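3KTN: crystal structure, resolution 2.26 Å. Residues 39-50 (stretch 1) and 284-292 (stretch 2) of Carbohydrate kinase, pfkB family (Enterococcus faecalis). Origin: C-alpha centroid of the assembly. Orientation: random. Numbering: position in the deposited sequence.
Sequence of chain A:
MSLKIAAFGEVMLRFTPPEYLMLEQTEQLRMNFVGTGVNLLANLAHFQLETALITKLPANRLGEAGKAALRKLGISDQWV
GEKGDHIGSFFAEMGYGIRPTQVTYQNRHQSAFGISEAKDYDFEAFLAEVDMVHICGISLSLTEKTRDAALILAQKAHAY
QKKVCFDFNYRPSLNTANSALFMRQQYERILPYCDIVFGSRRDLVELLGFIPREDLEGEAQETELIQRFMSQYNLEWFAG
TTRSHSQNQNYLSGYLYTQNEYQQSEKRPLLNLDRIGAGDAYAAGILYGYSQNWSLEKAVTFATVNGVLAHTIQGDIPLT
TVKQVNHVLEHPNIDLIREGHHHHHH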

ATOM      1  N   ASN A  39     -19.821  16.546  -4.517  1.00 27.10           N
ATOM      2  CA  ASN A  39     -20.433  15.302  -4.993  1.00 27.59           C
ATOM      3  C   ASN A  39     -21.440  15.581  -6.093  1.00 27.78           C
ATOM      4  O   ASN A  39     -21.471  14.892  -7.122  1.00 25.75           O
ATOM      5  N   LEU A  40     -22.276  16.583  -5.859  1.00 28.82           N
ATOM      6  CA  LEU A  40     -23.299  16.958  -6.822  1.00 30.71           C
ATOM      7  C   LEU A  40     -22.701  17.392  -8.155  1.00 30.16           C
ATOM      8  O   LEU A  40     -22.999  16.805  -9.198  1.00 31.55           O
ATOM      9  N   LEU A  41     -21.862  18.422  -8.118  1.00 28.58           N
ATOM     10  CA  LEU A  41     -21.252  18.936  -9.337  1.00 29.37           C
ATOM     11  C   LEU A  41     -20.368  17.912 -10.055  1.00 30.86           C
ATOM     12  O   LEU A  41     -20.319  17.885 -11.293  1.00 31.10           O
ATOM     13  N   ALA A  42     -19.675  17.075  -9.283  1.00 28.34           N
ATOM     14  CA  ALA A  42     -18.802  16.056  -9.863  1.00 28.79           C
ATOM     15  C   ALA A  42     -19.621  15.095 -10.716  1.00 27.89           C
ATOM     16  O   ALA A  42     -19.246  14.781 -11.845  1.00 28.43           O
ATOM     17  N   ASN A  43     -20.744  14.632 -10.177  1.00 27.32           N
ATOM     18  CA  ASN A  43     -21.595  13.705 -10.910  1.00 27.91           C
ATOM     19  C   ASN A  43     -22.191  14.386 -12.145  1.00 29.21           C
ATOM     20  O   ASN A  43     -22.221  13.801 -13.228  1.00 29.53           O
ATOM     21  N   LEU A  44     -22.671  15.617 -11.979  1.00 29.35           N
ATOM     22  CA  LEU A  44     -23.249  16.367 -13.096  1.00 29.90           C
ATOM     23  C   LEU A  44     -22.191  16.626 -14.182  1.00 31.18           C
ATOM     24  O   LEU A  44     -22.499  16.604 -15.374  1.00 30.78           O
ATOM     25  N   ALA A  45     -20.946  16.866 -13.775  1.00 31.48           N
ATOM     26  CA  ALA A  45     -19.879  17.088 -14.750  1.00 32.07           C
ATOM     27  C   ALA A  45     -19.646  15.779 -15.505  1.00 32.68           C
ATOM     28  O   ALA A  45     -19.364  15.781 -16.704  1.00 33.69           O
ATOM     29  N   HIS A  46     -19.771  14.658 -14.803  1.00 32.25           N
ATOM     30  CA  HIS A  46     -19.597  13.365 -15.447  1.00 33.32           C
ATOM     31  C   HIS A  46     -20.774  13.074 -16.370  1.00 34.50           C
ATOM     32  O   HIS A  46     -20.686  12.219 -17.251  1.00 33.32           O
ATOM     33  N   PHE A  47     -21.880  13.782 -16.152  1.00 35.27           N
ATOM     34  CA  PHE A  47     -23.057  13.631 -16.996  1.00 37.17           C
ATOM     35  C   PHE A  47     -22.913  14.622 -18.152  1.00 39.45           C
ATOM     36  O   PHE A  47     -23.822  14.795 -18.966  1.00 40.81           O
ATOM     37  N   GLN A  48     -21.755  15.277 -18.193  1.00 40.12           N
ATOM     38  CA  GLN A  48     -21.404  16.232 -19.236  1.00 43.34           C
ATOM     39  C   GLN A  48     -22.076  17.603 -19.228  1.00 43.32           C
ATOM     40  O   GLN A  48     -22.328  18.183 -20.278  1.00 43.50           O
ATOM     41  N   LEU A  49     -22.364  18.122 -18.042  1.00 43.01           N
ATOM     42  CA  LEU A  49     -22.942  19.449 -17.933  1.00 42.22           C
ATOM     43  C   LEU A  49     -21.798  20.323 -17.450  1.00 41.46           C
ATOM     44  O   LEU A  49     -20.834  19.820 -16.872  1.00 40.89           O
ATOM     45  N   GLU A  50     -21.888  21.621 -17.701  1.00 41.09           N
ATOM     46  CA  GLU A  50     -20.857  22.540 -17.255  1.00 41.84           C
ATOM     47  C   GLU A  50     -21.165  22.859 -15.805  1.00 39.17           C
ATOM     48  O   GLU A  50     -22.281  23.263 -15.479  1.00 39.44           O
ATOM     49  N   ALA A 284     -28.310  14.462  -8.236  1.00 34.56           N
ATOM     50  CA  ALA A 284     -27.657  14.712  -9.519  1.00 34.32           C
ATOM     51  C   ALA A 284     -28.473  14.103 -10.645  1.00 34.55           C
ATOM     52  O   ALA A 284     -28.572  14.675 -11.730  1.00 36.30           O
ATOM     53  N   GLY A 285     -29.050  12.935 -10.384  1.00 34.30           N
ATOM     54  CA  GLY A 285     -29.860  12.270 -11.385  1.00 35.03           C
ATOM     55  C   GLY A 285     -31.142  13.043 -11.651  1.00 37.54           C
ATOM     56  O   GLY A 285     -31.594  13.137 -12.797  1.00 36.83           O
ATOM     57  N   ILE A 286     -31.736  13.585 -10.588  1.00 36.99           N
ATOM     58  CA  ILE A 286     -32.965  14.365 -10.709  1.00 36.82           C
ATOM     59  C   ILE A 286     -32.677  15.632 -11.504  1.00 37.03           C
ATOM     60  O   ILE A 286     -33.386  15.950 -12.455  1.00 37.01           O
ATOM     61  N   LEU A 287     -31.629  16.354 -11.114  1.00 37.39           N
ATOM     62  CA  LEU A 287     -31.260  17.577 -11.815  1.00 37.97           C
ATOM     63  C   LEU A 287     -30.936  17.307 -13.276  1.00 38.80           C
ATOM     64  O   LEU A 287     -31.278  18.104 -14.147  1.00 40.40           O
ATOM     65  N   TYR A 288     -30.274  16.186 -13.550  1.00 39.73           N
ATOM     66  CA  TYR A 288     -29.931  15.851 -14.926  1.00 39.28           C
ATOM     67  C   TYR A 288     -31.196  15.634 -15.740  1.00 40.31           C
ATOM     68  O   TYR A 288     -31.283  16.065 -16.891  1.00 39.89           O
ATOM     69  N   GLY A 289     -32.161  14.941 -15.140  1.00 40.94           N
ATOM     70  CA  GLY A 289     -33.420  14.680 -15.814  1.00 43.29           C
ATOM     71  C   GLY A 289     -34.096  16.003 -16.122  1.00 44.54           C
ATOM     72  O   GLY A 289     -34.701  16.179 -17.179  1.00 43.91           O
ATOM     73  N   TYR A 290     -33.974  16.942 -15.191  1.00 45.03           N
ATOM     74  CA  TYR A 290     -34.561  18.262 -15.352  1.00 47.41           C
ATOM     75  C   TYR A 290     -33.917  18.984 -16.533  1.00 48.79           C
ATOM     76  O   TYR A 290     -34.610  19.528 -17.393  1.00 48.63           O
ATOM     77  N   SER A 291     -32.587  18.980 -16.568  1.00 49.27           N
ATOM     78  CA  SER A 291     -31.839  19.644 -17.629  1.00 49.32           C
ATOM     79  C   SER A 291     -32.175  19.075 -19.000  1.00 49.64           C
ATOM     80  O   SER A 291     -31.992  19.743 -20.017  1.00 51.09           O
ATOM     81  N   GLN A 292     -32.657  17.839 -19.029  1.00 48.32           N
ATOM     82  CA  GLN A 292     -33.000  17.198 -20.292  1.00 49.00           C
ATOM     83  C   GLN A 292     -34.504  17.246 -20.545  1.00 50.18           C
ATOM     84  O   GLN A 292     -34.990  16.680 -21.524  1.00 49.11           O
TER

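Two helices far apart in sequence, 39-46 and 284-291, meet here at 46° between their N-to-C directions, with axes 9.6 Å apart at closest approach. No direct hydrogen bond joins the stretches. The contact is an apolar packing problem, solved mainly by Ala284, Tyr288 and Phe47, the three residues most covered by the other stretch.

Ala284 sits where the backbones come nearest. Ala284 CA lies 5.6 Å from Leu40 CA, and the alanine CB points toward stretch 1, where longer side chains gather around it. Leu40, with chi1 t and chi2 p, starts sideways from its backbone, but its end comes nearer: CD1 reaches 3.9 Å from Ala284 CB and 3.7 Å from Ala284 N. Leu44, in the m, t rotamer, does much the same one turn later, placing CD2 4.1 Å from Ala284 CB and 3.3 Å from Ala284 O. That carbonyl is already engaged within its own helix by Tyr288 N at 2.9 Å, so the methyl packs against a backbone oxygen that has a partner. Asn43 points toward stretch 2 and also borders the alanine methyl, with chi1 t.

The same two leucines serve a second residue. Leu287, also m, t, points toward stretch 1, and its CD1 lies 4.1 Å from Leu40 CD2 and 4.2 Å from Leu44 CD1. Leu40 and Leu44, one turn apart, thus meet Ala284 and Leu287, also about one turn apart, and branched side chains fill the space beside the alanine.

Beyond the helix of stretch 1, the packing continues into the turn that ends the helix. Gln48 has positive phi in a Schellman motif, with Gln48 N bonded to Ala45 O at 2.9 Å and Leu49 N to Leu44 O at 3.1 Å. On either side of it in sequence, Phe47 and Leu49 both point toward stretch 2. Phe47, chi1 m, sends CE2 to 4.4 Å from Ala284 CB, while Ala284 O sits at the edge of its ring. Its CE2 also lies 4.3 Å from Gly285 CA, a position with no side chain.

Tyr288, chi1 t, points toward stretch 1 and meets both residues. Its ring and that of Phe47 form an oblique pair, with centroids 5.1 Å apart and planes at 44°; the closest side-chain approach is Phe47 CB to Tyr288 CD1, 3.8 Å. Leu49, m, t, meets the tyrosine at the ring edge, CD1 to Tyr288 CD1 at 4.1 Å, and its CD1 also reaches 3.9 Å from Ser291 OG. That hydroxyl, on a p rotamer, donates to Tyr288 O at 2.6 Å and so is satisfied within its own stretch.

One water supplies the polar link. It donates to Phe47 O at 2.8 Å and is hydrogen-bonded to Tyr288 OH, also at 2.8 Å. The rule to read is economical: an alanine where the backbones approach, leucines around it, and a tyrosine whose ring packs on the turn while its hydroxyl shares a water with the backbone there.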

ATOM      1  CB  ASN A  39     -21.148  14.563  -3.850  1.00 25.34           C
ATOM      2  CG  ASN A  39     -20.248  14.326  -2.650  1.00 27.90           C
ATOM      3  OD1 ASN A  39     -19.019  14.374  -2.758  1.00 28.90           O
ATOM      4  ND2 ASN A  39     -20.855  14.054  -1.498  1.00 25.79           N
ATOM      5  CB  LEU A  40     -24.159  18.094  -6.259  1.00 31.33           C
ATOM      6  CG  LEU A  40     -25.299  18.547  -7.182  1.00 32.11           C
ATOM      7  CD1 LEU A  40     -26.255  17.378  -7.406  1.00 30.98           C
ATOM      8  CD2 LEU A  40     -26.038  19.735  -6.572  1.00 32.22           C
ATOM      9  CB  LEU A  41     -20.443  20.198  -9.029  1.00 28.75           C
ATOM     10  CG  LEU A  41     -21.227  21.368  -8.420  1.00 32.63           C
ATOM     11  CD1 LEU A  41     -20.318  22.588  -8.342  1.00 29.15           C
ATOM     12  CD2 LEU A  41     -22.472  21.666  -9.259  1.00 31.60           C
ATOM     13  CB  ALA A  42     -18.075  15.280  -8.760  1.00 26.57           C
ATOM     14  CB  ASN A  43     -22.720  13.180 -10.015  1.00 25.08           C
ATOM     15  CG  ASN A  43     -23.307  11.882 -10.531  1.00 28.35           C
ATOM     16  OD1 ASN A  43     -23.039  11.473 -11.667  1.00 32.46           O
ATOM     17  ND2 ASN A  43     -24.113  11.225  -9.706  1.00 26.71           N
ATOM     18  CB  LEU A  44     -23.841  17.690 -12.594  1.00 27.26           C
ATOM     19  CG  LEU A  44     -25.092  17.549 -11.714  1.00 29.47           C
ATOM     20  CD1 LEU A  44     -25.522  18.910 -11.180  1.00 28.03           C
ATOM     21  CD2 LEU A  44     -26.214  16.912 -12.526  1.00 26.81           C
ATOM     22  CB  ALA A  45     -18.595  17.539 -14.049  1.00 32.06           C
ATOM     23  CB  HIS A  46     -19.445  12.251 -14.406  1.00 33.20           C
ATOM     24  CG  HIS A  46     -18.032  12.047 -13.959  1.00 37.13           C
ATOM     25  ND1 HIS A  46     -17.323  13.012 -13.276  1.00 32.92           N
ATOM     26  CD2 HIS A  46     -17.171  11.022 -14.164  1.00 35.00           C
ATOM     27  CE1 HIS A  46     -16.085  12.592 -13.084  1.00 36.18           C
ATOM     28  NE2 HIS A  46     -15.969  11.388 -13.617  1.00 37.44           N
ATOM     29  CB  PHE A  47     -24.345  13.918 -16.212  1.00 35.31           C
ATOM     30  CG  PHE A  47     -24.757  12.811 -15.274  1.00 33.15           C
ATOM     31  CD1 PHE A  47     -24.385  11.489 -15.516  1.00 32.62           C
ATOM     32  CD2 PHE A  47     -25.576  13.083 -14.179  1.00 31.49           C
ATOM     33  CE1 PHE A  47     -24.827  10.450 -14.683  1.00 30.76           C
ATOM     34  CE2 PHE A  47     -26.022  12.053 -13.343  1.00 30.02           C
ATOM     35  CZ  PHE A  47     -25.644  10.735 -13.598  1.00 30.55           C
ATOM     36  CB  GLN A  48     -21.576  15.579 -20.611  1.00 45.07           C
ATOM     37  CG  GLN A  48     -20.750  14.312 -20.764  1.00 51.18           C
ATOM     38  CD  GLN A  48     -20.716  13.803 -22.189  1.00 55.69           C
ATOM     39  OE1 GLN A  48     -20.151  14.445 -23.075  1.00 58.79           O
ATOM     40  NE2 GLN A  48     -21.323  12.642 -22.419  1.00 57.55           N
ATOM     41  CB  LEU A  49     -24.076  19.476 -16.908  1.00 42.46           C
ATOM     42  CG  LEU A  49     -25.301  18.617 -17.213  1.00 45.06           C
ATOM     43  CD1 LEU A  49     -26.350  18.842 -16.135  1.00 45.50           C
ATOM     44  CD2 LEU A  49     -25.860  18.982 -18.580  1.00 43.53           C
ATOM     45  CB  GLU A  50     -20.879  23.807 -18.097  1.00 45.87           C
ATOM     46  CG  GLU A  50     -20.470  23.573 -19.533  1.00 52.04           C
ATOM     47  CD  GLU A  50     -20.379  24.862 -20.319  1.00 56.25           C
ATOM     48  OE1 GLU A  50     -19.628  25.766 -19.895  1.00 57.85           O
ATOM     49  OE2 GLU A  50     -21.058  24.969 -21.362  1.00 61.06           O
ATOM     50  CB  ALA A 284     -26.246  14.126  -9.524  1.00 33.34           C
ATOM     51  CB  ILE A 286     -33.526  14.770  -9.321  1.00 36.40           C
ATOM     52  CG1 ILE A 286     -33.998  13.529  -8.554  1.00 33.87           C
ATOM     53  CG2 ILE A 286     -34.660  15.772  -9.488  1.00 35.81           C
ATOM     54  CD1 ILE A 286     -34.987  12.646  -9.315  1.00 34.11           C
ATOM     55  CB  LEU A 287     -30.067  18.255 -11.134  1.00 35.99           C
ATOM     56  CG  LEU A 287     -30.386  18.829  -9.754  1.00 38.05           C
ATOM     57  CD1 LEU A 287     -29.213  19.633  -9.213  1.00 37.08           C
ATOM     58  CD2 LEU A 287     -31.616  19.714  -9.870  1.00 39.20           C
ATOM     59  CB  TYR A 288     -29.085  14.579 -15.007  1.00 37.84           C
ATOM     60  CG  TYR A 288     -28.686  14.271 -16.430  1.00 37.16           C
ATOM     61  CD1 TYR A 288     -27.812  15.111 -17.121  1.00 37.17           C
ATOM     62  CD2 TYR A 288     -29.237  13.187 -17.115  1.00 37.17           C
ATOM     63  CE1 TYR A 288     -27.499  14.882 -18.462  1.00 35.82           C
ATOM     64  CE2 TYR A 288     -28.931  12.950 -18.452  1.00 35.72           C
ATOM     65  CZ  TYR A 288     -28.064  13.801 -19.119  1.00 37.93           C
ATOM     66  OH  TYR A 288     -27.764  13.577 -20.448  1.00 40.59           O
ATOM     67  CB  TYR A 290     -34.355  19.091 -14.087  1.00 48.15           C
ATOM     68  CG  TYR A 290     -35.122  20.388 -14.094  1.00 50.82           C
ATOM     69  CD1 TYR A 290     -36.490  20.408 -13.828  1.00 52.19           C
ATOM     70  CD2 TYR A 290     -34.495  21.591 -14.404  1.00 51.83           C
ATOM     71  CE1 TYR A 290     -37.214  21.594 -13.872  1.00 53.67           C
ATOM     72  CE2 TYR A 290     -35.209  22.786 -14.452  1.00 53.18           C
ATOM     73  CZ  TYR A 290     -36.567  22.780 -14.186  1.00 54.75           C
ATOM     74  OH  TYR A 290     -37.280  23.957 -14.228  1.00 57.27           O
ATOM     75  CB  SER A 291     -30.334  19.503 -17.386  1.00 49.80           C
ATOM     76  OG  SER A 291     -29.923  18.153 -17.526  1.00 52.12           O
ATOM     77  CB  GLN A 292     -32.546  15.736 -20.286  1.00 47.09           C
ATOM     78  CG  GLN A 292     -31.060  15.522 -20.058  1.00 47.84           C
ATOM     79  CD  GLN A 292     -30.203  16.233 -21.079  1.00 47.48           C
ATOM     80  OE1 GLN A 292     -29.536  17.218 -20.766  1.00 47.77           O
ATOM     81  NE2 GLN A 292     -30.219  15.740 -22.311  1.00 46.80           N
TER
HETATM   82  O   HOH W   1     -25.378  14.751 -21.262  1.00 57.20           O